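Local coordinates for protein 1,3-alpha-isomaltosidase (Kribbella flavida DSM 17836, PDB 5X3I) that hydrolyses the alpha-1,3-glucosidic linkages of the cyclic tetrasaccharide cyclobis-(1-6)-alpha-nigerosyl to give isomaltose, inside the cell, at residues V171-D182 and N254-G263; T343-A351 and F364-P375. The protein carries 1 engineered substitution. All coordinates share one frame; numbering follows the deposited sequence.

Interaction 1 (V171-D182 and N254-G263)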
# COMPACT_ATOMS: atom_id res chain seq x y z
N VAL A 171 13.73 -5.16 -27.42
CA VAL A 171 12.53 -4.36 -27.25
C VAL A 171 12.24 -4.14 -25.76
O VAL A 171 11.86 -5.07 -25.05
CB VAL A 171 11.31 -5.02 -27.89
CG1 VAL A 171 10.14 -4.06 -27.88
CG2 VAL A 171 11.64 -5.46 -29.32
N HIS A 172 12.43 -2.91 -25.32
CA HIS A 172 12.35 -2.55 -23.92
C HIS A 172 10.94 -2.30 -23.40
O HIS A 172 10.59 -2.74 -22.31
CB HIS A 172 13.23 -1.33 -23.66
CG HIS A 172 14.65 -1.52 -24.11
ND1 HIS A 172 15.60 -2.14 -23.33
CD2 HIS A 172 15.26 -1.20 -25.28
CE1 HIS A 172 16.74 -2.18 -23.99
NE2 HIS A 172 16.56 -1.62 -25.18
N ARG A 173 10.14 -1.58 -24.18
CA ARG A 173 8.78 -1.22 -23.77
C ARG A 173 7.82 -1.27 -24.95
O ARG A 173 8.23 -1.08 -26.10
CB ARG A 173 8.74 0.20 -23.18
CG ARG A 173 9.73 0.45 -22.07
CD ARG A 173 9.46 1.76 -21.35
NE ARG A 173 10.43 1.95 -20.29
CZ ARG A 173 10.50 3.04 -19.52
NH1 ARG A 173 9.67 4.05 -19.70
NH2 ARG A 173 11.42 3.11 -18.58
N GLY A 174 6.57 -1.60 -24.67
CA GLY A 174 5.48 -1.32 -25.58
C GLY A 174 4.71 -0.09 -25.17
O GLY A 174 4.73 0.32 -24.00
N ARG A 175 3.98 0.49 -26.12
CA ARG A 175 3.11 1.62 -25.87
C ARG A 175 1.93 1.62 -26.84
O ARG A 175 2.08 1.23 -28.00
CB ARG A 175 3.89 2.93 -25.97
CG ARG A 175 3.07 4.16 -25.69
CD ARG A 175 3.94 5.31 -25.20
NE ARG A 175 4.71 5.93 -26.27
CZ ARG A 175 5.68 6.81 -26.07
NH1 ARG A 175 6.03 7.16 -24.84
NH2 ARG A 175 6.33 7.33 -27.10
N PHE A 176 0.76 2.04 -26.38
CA PHE A 176 -0.42 2.08 -27.22
C PHE A 176 -1.48 3.01 -26.67
O PHE A 176 -1.35 3.56 -25.58
CB PHE A 176 -0.99 0.68 -27.41
CG PHE A 176 -1.43 0.02 -26.12
CD1 PHE A 176 -0.54 -0.73 -25.38
CD2 PHE A 176 -2.74 0.13 -25.68
CE1 PHE A 176 -0.94 -1.35 -24.20
CE2 PHE A 176 -3.14 -0.48 -24.50
CZ PHE A 176 -2.24 -1.22 -23.76
N ARG A 177 -2.57 3.16 -27.42
CA ARG A 177 -3.61 4.10 -27.06
C ARG A 177 -4.96 3.41 -27.02
O ARG A 177 -5.29 2.63 -27.92
CB ARG A 177 -3.66 5.28 -28.04
CG ARG A 177 -2.60 6.35 -27.84
CD ARG A 177 -1.29 5.96 -28.48
NE ARG A 177 -0.29 7.03 -28.41
CZ ARG A 177 0.98 6.88 -28.75
NH1 ARG A 177 1.82 7.90 -28.65
NH2 ARG A 177 1.43 5.71 -29.18
N LEU A 178 -5.72 3.67 -25.97
CA LEU A 178 -7.09 3.18 -25.91
C LEU A 178 -8.02 4.33 -26.21
O LEU A 178 -7.86 5.41 -25.66
CB LEU A 178 -7.40 2.58 -24.53
CG LEU A 178 -6.64 1.31 -24.14
CD1 LEU A 178 -6.95 0.95 -22.70
CD2 LEU A 178 -6.99 0.17 -25.05
N GLN A 179 -8.99 4.10 -27.08
CA GLN A 179 -9.91 5.14 -27.50
C GLN A 179 -10.94 5.46 -26.42
O GLN A 179 -11.64 4.58 -25.93
CB GLN A 179 -10.62 4.73 -28.79
CG GLN A 179 -10.42 5.71 -29.93
CD GLN A 179 -9.00 5.70 -30.47
OE1 GLN A 179 -8.38 4.64 -30.59
NE2 GLN A 179 -8.48 6.88 -30.79
N LEU A 180 -11.05 6.74 -26.09
CA LEU A 180 -12.02 7.23 -25.12
C LEU A 180 -13.10 8.04 -25.80
O LEU A 180 -12.87 8.63 -26.86
CB LEU A 180 -11.33 8.08 -24.05
CG LEU A 180 -10.13 7.47 -23.33
CD1 LEU A 180 -9.62 8.40 -22.26
CD2 LEU A 180 -10.49 6.11 -22.76
N GLN A 181 -14.28 8.09 -25.20
CA GLN A 181 -15.35 8.90 -25.73
C GLN A 181 -15.61 10.06 -24.78
O GLN A 181 -14.99 10.15 -23.72
CB GLN A 181 -16.62 8.07 -25.91
CG GLN A 181 -16.45 6.90 -26.87
CD GLN A 181 -17.62 5.93 -26.85
OE1 GLN A 181 -18.16 5.62 -25.78
NE2 GLN A 181 -18.00 5.44 -28.02
N ASP A 182 -16.53 10.94 -25.15
CA ASP A 182 -16.83 12.10 -24.32
C ASP A 182 -17.61 11.66 -23.10
O ASP A 182 -18.48 10.80 -23.18
CB ASP A 182 -17.62 13.15 -25.11
CG ASP A 182 -16.80 13.78 -26.21
OD1 ASP A 182 -16.11 14.78 -25.94
OD2 ASP A 182 -16.85 13.28 -27.36
N ASN A 254 -9.14 12.54 -26.48
CA ASN A 254 -9.93 11.32 -26.56
C ASN A 254 -9.13 10.03 -26.43
O ASN A 254 -9.64 8.96 -26.75
CB ASN A 254 -10.77 11.33 -27.83
CG ASN A 254 -12.13 11.97 -27.62
OD1 ASN A 254 -12.77 11.75 -26.59
ND2 ASN A 254 -12.56 12.78 -28.58
N GLU A 255 -7.85 10.13 -26.09
CA GLU A 255 -7.04 8.93 -25.96
C GLU A 255 -6.39 8.70 -24.58
O GLU A 255 -5.90 9.62 -23.95
CB GLU A 255 -5.94 8.95 -27.02
CG GLU A 255 -6.46 8.80 -28.44
CD GLU A 255 -5.33 8.66 -29.43
OE1 GLU A 255 -5.35 7.71 -30.24
OE2 GLU A 255 -4.41 9.51 -29.38
N LEU A 256 -6.40 7.45 -24.15
CA LEU A 256 -5.63 7.03 -22.99
C LEU A 256 -4.38 6.31 -23.45
O LEU A 256 -4.46 5.25 -24.07
CB LEU A 256 -6.45 6.12 -22.06
CG LEU A 256 -5.64 5.36 -21.00
CD1 LEU A 256 -5.03 6.31 -19.99
CD2 LEU A 256 -6.50 4.32 -20.30
N THR A 257 -3.22 6.88 -23.16
CA THR A 257 -1.96 6.28 -23.57
C THR A 257 -1.43 5.34 -22.49
O THR A 257 -1.29 5.74 -21.34
CB THR A 257 -0.89 7.34 -23.88
OG1 THR A 257 -1.34 8.19 -24.94
CG2 THR A 257 0.41 6.67 -24.28
N VAL A 258 -1.14 4.10 -22.87
CA VAL A 258 -0.62 3.09 -21.95
C VAL A 258 0.78 2.62 -22.35
O VAL A 258 0.98 2.13 -23.46
CB VAL A 258 -1.55 1.86 -21.88
CG1 VAL A 258 -1.00 0.83 -20.90
CG2 VAL A 258 -2.95 2.27 -21.48
N GLU A 259 1.73 2.77 -21.44
CA GLU A 259 3.11 2.34 -21.66
C GLU A 259 3.44 1.18 -20.73
O GLU A 259 3.11 1.21 -19.54
CB GLU A 259 4.08 3.51 -21.45
CG GLU A 259 5.49 3.29 -21.98
CD GLU A 259 6.32 4.56 -21.99
OE1 GLU A 259 5.77 5.65 -22.24
OE2 GLU A 259 7.53 4.48 -21.74
N VAL A 260 4.10 0.17 -21.28
CA VAL A 260 4.34 -1.09 -20.61
C VAL A 260 5.79 -1.57 -20.66
O VAL A 260 6.33 -1.80 -21.74
CB VAL A 260 3.46 -2.19 -21.22
CG1 VAL A 260 3.72 -3.51 -20.54
CG2 VAL A 260 2.00 -1.81 -21.15
N ALA A 261 6.41 -1.74 -19.50
CA ALA A 261 7.74 -2.35 -19.44
C ALA A 261 7.65 -3.81 -19.86
O ALA A 261 6.70 -4.50 -19.50
CB ALA A 261 8.33 -2.23 -18.05
N LEU A 262 8.65 -4.27 -20.61
CA LEU A 262 8.65 -5.62 -21.16
C LEU A 262 9.79 -6.47 -20.63
O LEU A 262 10.81 -5.95 -20.19
CB LEU A 262 8.73 -5.58 -22.70
CG LEU A 262 7.59 -4.91 -23.45
CD1 LEU A 262 7.96 -4.70 -24.92
CD2 LEU A 262 6.33 -5.75 -23.35
N GLY A 263 9.59 -7.78 -20.66
CA GLY A 263 10.66 -8.73 -20.45
C GLY A 263 11.24 -9.14 -21.80
O GLY A 263 11.27 -8.35 -22.73
O HOH W 1 10.79 -7.70 -25.33
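Glu-259 holds two arginines of the neighbouring strand. Its OE2 accepts a fairly straight hydrogen bond from NH1 of Arg-173 at 3.0 Å. This oxygen is met on its anti side, 31° out of the carboxylate plane, and it lies in the guanidinium plane of Arg-173. The other oxygen, OE1, is 3.0 Å from NH1 of Arg-175, which comes from above the carboxylate plane. Both salt bridges fix the carboxylate's rotation. The Arg-175 chain bends at chi3 (76°), which turns its guanidinium back to Glu-259. On the face of Glu-259, Arg-177 lies alongside Thr-257, its CG against OG1.

The face carrying Phe-176, Leu-178, Leu-256 and Val-258 is apolar in these two strands. Val-258 CB sits over the ring of Phe-176, 3.9 Å from the ring centroid. A chi1 of 61°, CG between backbone N and carbonyl carbon, brings the ring there. Leu-178 and Leu-256 lie side by side, CD1 to CD2 4.2 Å. Leu-262 CD1 rests on Val-171 CG1 at 3.7 Å, beside a water that joins Val-171 O and Gly-263 O.

Paired backbone bonds set this register, among them Val-258 N to Phe-176 O at 2.8 Å. In the second shell, Glu-163 makes salt bridges with Arg-175 and Arg-177, and Trp-144 forms a cation-pi contact with Arg-175. Arg-177 NH2 also bonds Gly-161 O. Val-241 and Phe-239 pack against the apolar face. His-172 and Arg-173 form a classic beta bulge opposite Leu-165. This is an antiparallel strand pair in a beta-sandwich, consistent with the mutarotase-like N-terminal domain of family 31 glycoside hydrolases.

Interaction 2 (T343-A351 and F364-P375)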
# COMPACT_ATOMS: atom_id res chain seq x y z
N THR A 343 9.70 -12.11 15.57
CA THR A 343 8.91 -13.31 15.65
C THR A 343 8.94 -13.87 17.06
O THR A 343 8.50 -14.94 17.29
CB THR A 343 9.31 -14.35 14.57
OG1 THR A 343 8.35 -15.39 14.51
CG2 THR A 343 10.67 -14.90 14.89
N ILE A 344 9.43 -13.08 18.00
CA ILE A 344 9.53 -13.48 19.41
C ILE A 344 9.14 -12.34 20.36
O ILE A 344 9.51 -11.20 20.12
CB ILE A 344 10.98 -13.95 19.73
CG1 ILE A 344 11.29 -15.28 19.03
CG2 ILE A 344 11.21 -14.08 21.23
CD1 ILE A 344 12.73 -15.70 19.14
N TRP A 345 8.37 -12.62 21.41
CA TRP A 345 7.98 -11.57 22.36
C TRP A 345 9.22 -10.91 22.98
O TRP A 345 10.16 -11.60 23.35
CB TRP A 345 7.08 -12.13 23.47
CG TRP A 345 5.70 -12.57 23.07
CD1 TRP A 345 5.30 -13.83 22.75
CD2 TRP A 345 4.54 -11.75 22.99
NE1 TRP A 345 3.95 -13.85 22.46
CE2 TRP A 345 3.46 -12.57 22.60
CE3 TRP A 345 4.29 -10.39 23.21
CZ2 TRP A 345 2.18 -12.09 22.43
CZ3 TRP A 345 3.01 -9.91 23.03
CH2 TRP A 345 1.97 -10.76 22.64
N ARG A 346 9.22 -9.59 23.10
CA ARG A 346 10.33 -8.91 23.75
C ARG A 346 10.56 -9.45 25.17
O ARG A 346 9.60 -9.71 25.91
CB ARG A 346 10.11 -7.40 23.80
CG ARG A 346 11.29 -6.65 24.43
CD ARG A 346 11.32 -5.19 24.00
NE ARG A 346 10.25 -4.40 24.59
CZ ARG A 346 10.40 -3.59 25.63
NH1 ARG A 346 11.58 -3.46 26.22
NH2 ARG A 346 9.37 -2.90 26.08
N ASP A 347 11.84 -9.60 25.49
CA ASP A 347 12.37 -10.14 26.75
C ASP A 347 12.04 -11.60 27.00
O ASP A 347 12.14 -12.07 28.12
CB ASP A 347 11.87 -9.32 27.94
CG ASP A 347 12.34 -7.89 27.90
OD1 ASP A 347 13.43 -7.66 27.36
OD2 ASP A 347 11.62 -7.00 28.40
N ALA A 348 11.73 -12.34 25.95
CA ALA A 348 11.55 -13.78 26.08
C ALA A 348 12.91 -14.43 26.28
O ALA A 348 13.90 -13.97 25.73
CB ALA A 348 10.86 -14.37 24.87
N VAL A 349 12.94 -15.50 27.05
CA VAL A 349 14.19 -16.21 27.33
C VAL A 349 14.16 -17.64 26.77
O VAL A 349 13.22 -18.39 27.00
CB VAL A 349 14.46 -16.25 28.85
CG1 VAL A 349 15.65 -17.13 29.16
CG2 VAL A 349 14.68 -14.83 29.37
N TYR A 350 15.17 -17.98 25.99
CA TYR A 350 15.18 -19.24 25.26
C TYR A 350 16.59 -19.62 24.84
O TYR A 350 17.47 -18.77 24.78
CB TYR A 350 14.28 -19.14 24.02
CG TYR A 350 14.70 -18.02 23.11
CD1 TYR A 350 14.33 -16.71 23.37
CD2 TYR A 350 15.50 -18.27 21.99
CE1 TYR A 350 14.74 -15.67 22.54
CE2 TYR A 350 15.90 -17.24 21.16
CZ TYR A 350 15.52 -15.95 21.44
OH TYR A 350 15.91 -14.93 20.63
N ALA A 351 16.80 -20.89 24.52
CA ALA A 351 18.06 -21.30 23.93
C ALA A 351 17.99 -21.08 22.42
O ALA A 351 17.08 -21.57 21.78
CB ALA A 351 18.36 -22.75 24.24
N PHE A 364 10.23 -21.07 25.27
CA PHE A 364 10.27 -19.72 25.81
C PHE A 364 9.89 -19.63 27.30
O PHE A 364 8.94 -20.26 27.74
CB PHE A 364 9.35 -18.80 25.00
CG PHE A 364 9.73 -18.67 23.55
CD1 PHE A 364 10.88 -17.98 23.17
CD2 PHE A 364 8.94 -19.23 22.56
CE1 PHE A 364 11.22 -17.86 21.83
CE2 PHE A 364 9.28 -19.12 21.21
CZ PHE A 364 10.42 -18.43 20.85
N SER A 365 10.65 -18.85 28.05
CA SER A 365 10.24 -18.43 29.38
C SER A 365 10.03 -16.94 29.36
O SER A 365 10.71 -16.23 28.63
CB SER A 365 11.29 -18.79 30.44
OG SER A 365 11.66 -20.15 30.34
N TYR A 366 9.10 -16.46 30.17
CA TYR A 366 8.80 -15.04 30.26
C TYR A 366 9.00 -14.57 31.71
O TYR A 366 8.39 -15.09 32.64
CB TYR A 366 7.38 -14.78 29.75
CG TYR A 366 7.18 -15.33 28.35
CD1 TYR A 366 7.51 -14.58 27.23
CD2 TYR A 366 6.72 -16.63 28.15
CE1 TYR A 366 7.36 -15.09 25.95
CE2 TYR A 366 6.57 -17.15 26.87
CZ TYR A 366 6.89 -16.37 25.78
OH TYR A 366 6.76 -16.87 24.52
N ARG A 367 9.88 -13.61 31.89
CA ARG A 367 10.28 -13.17 33.22
C ARG A 367 9.32 -12.15 33.81
O ARG A 367 8.83 -11.28 33.09
CB ARG A 367 11.69 -12.60 33.18
CG ARG A 367 12.74 -13.67 32.95
CD ARG A 367 12.62 -14.74 34.03
NE ARG A 367 12.64 -16.10 33.50
CZ ARG A 367 13.75 -16.83 33.38
NH1 ARG A 367 14.91 -16.31 33.75
NH2 ARG A 367 13.70 -18.06 32.90
N PRO A 368 9.06 -12.25 35.12
CA PRO A 368 8.10 -11.39 35.82
C PRO A 368 8.39 -9.92 35.62
O PRO A 368 7.48 -9.12 35.62
CB PRO A 368 8.28 -11.78 37.29
CG PRO A 368 8.81 -13.14 37.25
CD PRO A 368 9.71 -13.19 36.05
N ASP A 369 9.66 -9.57 35.45
CA ASP A 369 10.06 -8.18 35.29
C ASP A 369 10.22 -7.77 33.82
O ASP A 369 10.62 -6.65 33.53
CB ASP A 369 11.36 -7.94 36.06
CG ASP A 369 11.27 -8.39 37.52
OD1 ASP A 369 10.14 -8.42 38.07
OD2 ASP A 369 12.31 -8.71 38.13
N GLY A 370 9.92 -8.68 32.90
CA GLY A 370 10.08 -8.38 31.48
C GLY A 370 8.96 -7.54 30.91
O GLY A 370 7.96 -7.28 31.58
N ALA A 371 9.12 -7.11 29.66
CA ALA A 371 8.08 -6.31 29.01
C ALA A 371 6.75 -7.07 28.85
O ALA A 371 5.69 -6.47 28.86
CB ALA A 371 8.57 -5.83 27.66
N TRP A 372 6.83 -8.39 28.68
CA TRP A 372 5.64 -9.23 28.53
C TRP A 372 5.74 -10.42 29.48
O TRP A 372 6.10 -11.52 29.08
CB TRP A 372 5.48 -9.70 27.07
CG TRP A 372 5.54 -8.57 26.09
CD1 TRP A 372 6.65 -8.08 25.49
CD2 TRP A 372 4.45 -7.76 25.64
NE1 TRP A 372 6.33 -7.03 24.67
CE2 TRP A 372 4.98 -6.80 24.75
CE3 TRP A 372 3.07 -7.74 25.89
CZ2 TRP A 372 4.19 -5.84 24.12
CZ3 TRP A 372 2.28 -6.80 25.27
CH2 TRP A 372 2.85 -5.85 24.39
N PRO A 373 5.44 -10.20 30.77
CA PRO A 373 5.61 -11.27 31.76
C PRO A 373 4.72 -12.47 31.49
O PRO A 373 5.13 -13.59 31.76
CB PRO A 373 5.23 -10.60 33.08
CG PRO A 373 4.40 -9.44 32.70
CD PRO A 373 4.92 -8.97 31.37
N ASP A 374 3.50 -12.25 31.02
CA ASP A 374 2.59 -13.36 30.74
C ASP A 374 1.70 -13.08 29.54
O ASP A 374 0.54 -12.75 29.70
CB ASP A 374 1.75 -13.68 31.98
CG ASP A 374 1.07 -15.03 31.91
OD1 ASP A 374 0.98 -15.61 30.80
OD2 ASP A 374 0.61 -15.52 32.96
N PRO A 375 2.24 -13.19 28.32
CA PRO A 375 1.43 -12.81 27.15
C PRO A 375 0.19 -13.68 26.93
O PRO A 375 -0.81 -13.16 26.46
CB PRO A 375 2.42 -12.95 25.99
CG PRO A 375 3.55 -13.78 26.52
CD PRO A 375 3.64 -13.43 27.96
O HOH W 2 8.22 -15.52 22.40
O HOH W 3 7.72 -4.89 23.26
O HOH W 4 8.55 -10.94 28.26
O HOH W 5 13.26 -20.85 28.31
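Trp-345 and Trp-372 both carry CG beside the backbone N and anti to the carbonyl carbon (chi1 -69° and -51°), and the two side chains cross at about a right angle. CE3 of Trp-345 lies over a face of Trp-372, 3.6 Å from its CD2, with the six-membered ring planes 54° apart. Pro-375 covers a face of Trp-345, its CB 3.7 Å from the centroid of the six-membered ring. Tyr-366 CE1 touches Trp-345 CB at 3.9 Å. Without the indole of Trp-345, as with an alanine here, Pro-375 would probably lose its CH-pi partner and a gap would open beside Trp-372.

A second aromatic pair lies beyond Ala-348. Phe-364 turns an edge to the face of Tyr-350 in an offset edge-to-face pair, centroids 5.3 Å apart. Ile-344 CG1 meets Phe-364 CZ.

Polar bonds join the segments. Val-349 and Ser-365 exchange two hydrogen bonds, Val-349 N to Ser-365 O and Ser-365 N to Val-349 O, each 2.8 Å. Asp-347 OD2 accepts from Ala-371 N at 2.8 Å through its anti lone pair. Asp-347 lies in a type II turn, Trp-345 to Ala-348. Ala-371 CB sits over the Arg-346 guanidinium, and a water joins Arg-346 NE to Trp-372 NE1.

These loops form a short two-stranded antiparallel sheet in the TIM-barrel domain, in the chain between barrel strands 330-333 and 388-393. Asp-374 is the N-cap of helix 375-384, its OD1 bonding Ala-377 N. Met-378 and Ile-379 of that helix pack on Trp-345. Helix 311-323 meets Trp-372, and helix 457-461 meets Ile-344 and Trp-345.

Overall arrangement
Interactions 1 and 2 lie on opposite sides of the chain's centre, with centres about 55 Å apart and nearest atoms about 35 Å apart. They follow one another along the chain and share no element. Both are partly buried. Interaction 1 joins long strands inside a sheet. It has a charged face and an apolar face, and a continuous ladder of backbone bonds. Interaction 2 joins loops of the barrel domain. Its strand pairing has only two backbone bonds, supplemented by an aromatic cluster, a side-chain-to-backbone bond from Asp-347 and bridging waters. Its exposed end includes Val-349 and Arg-367. Both lie away from the active site.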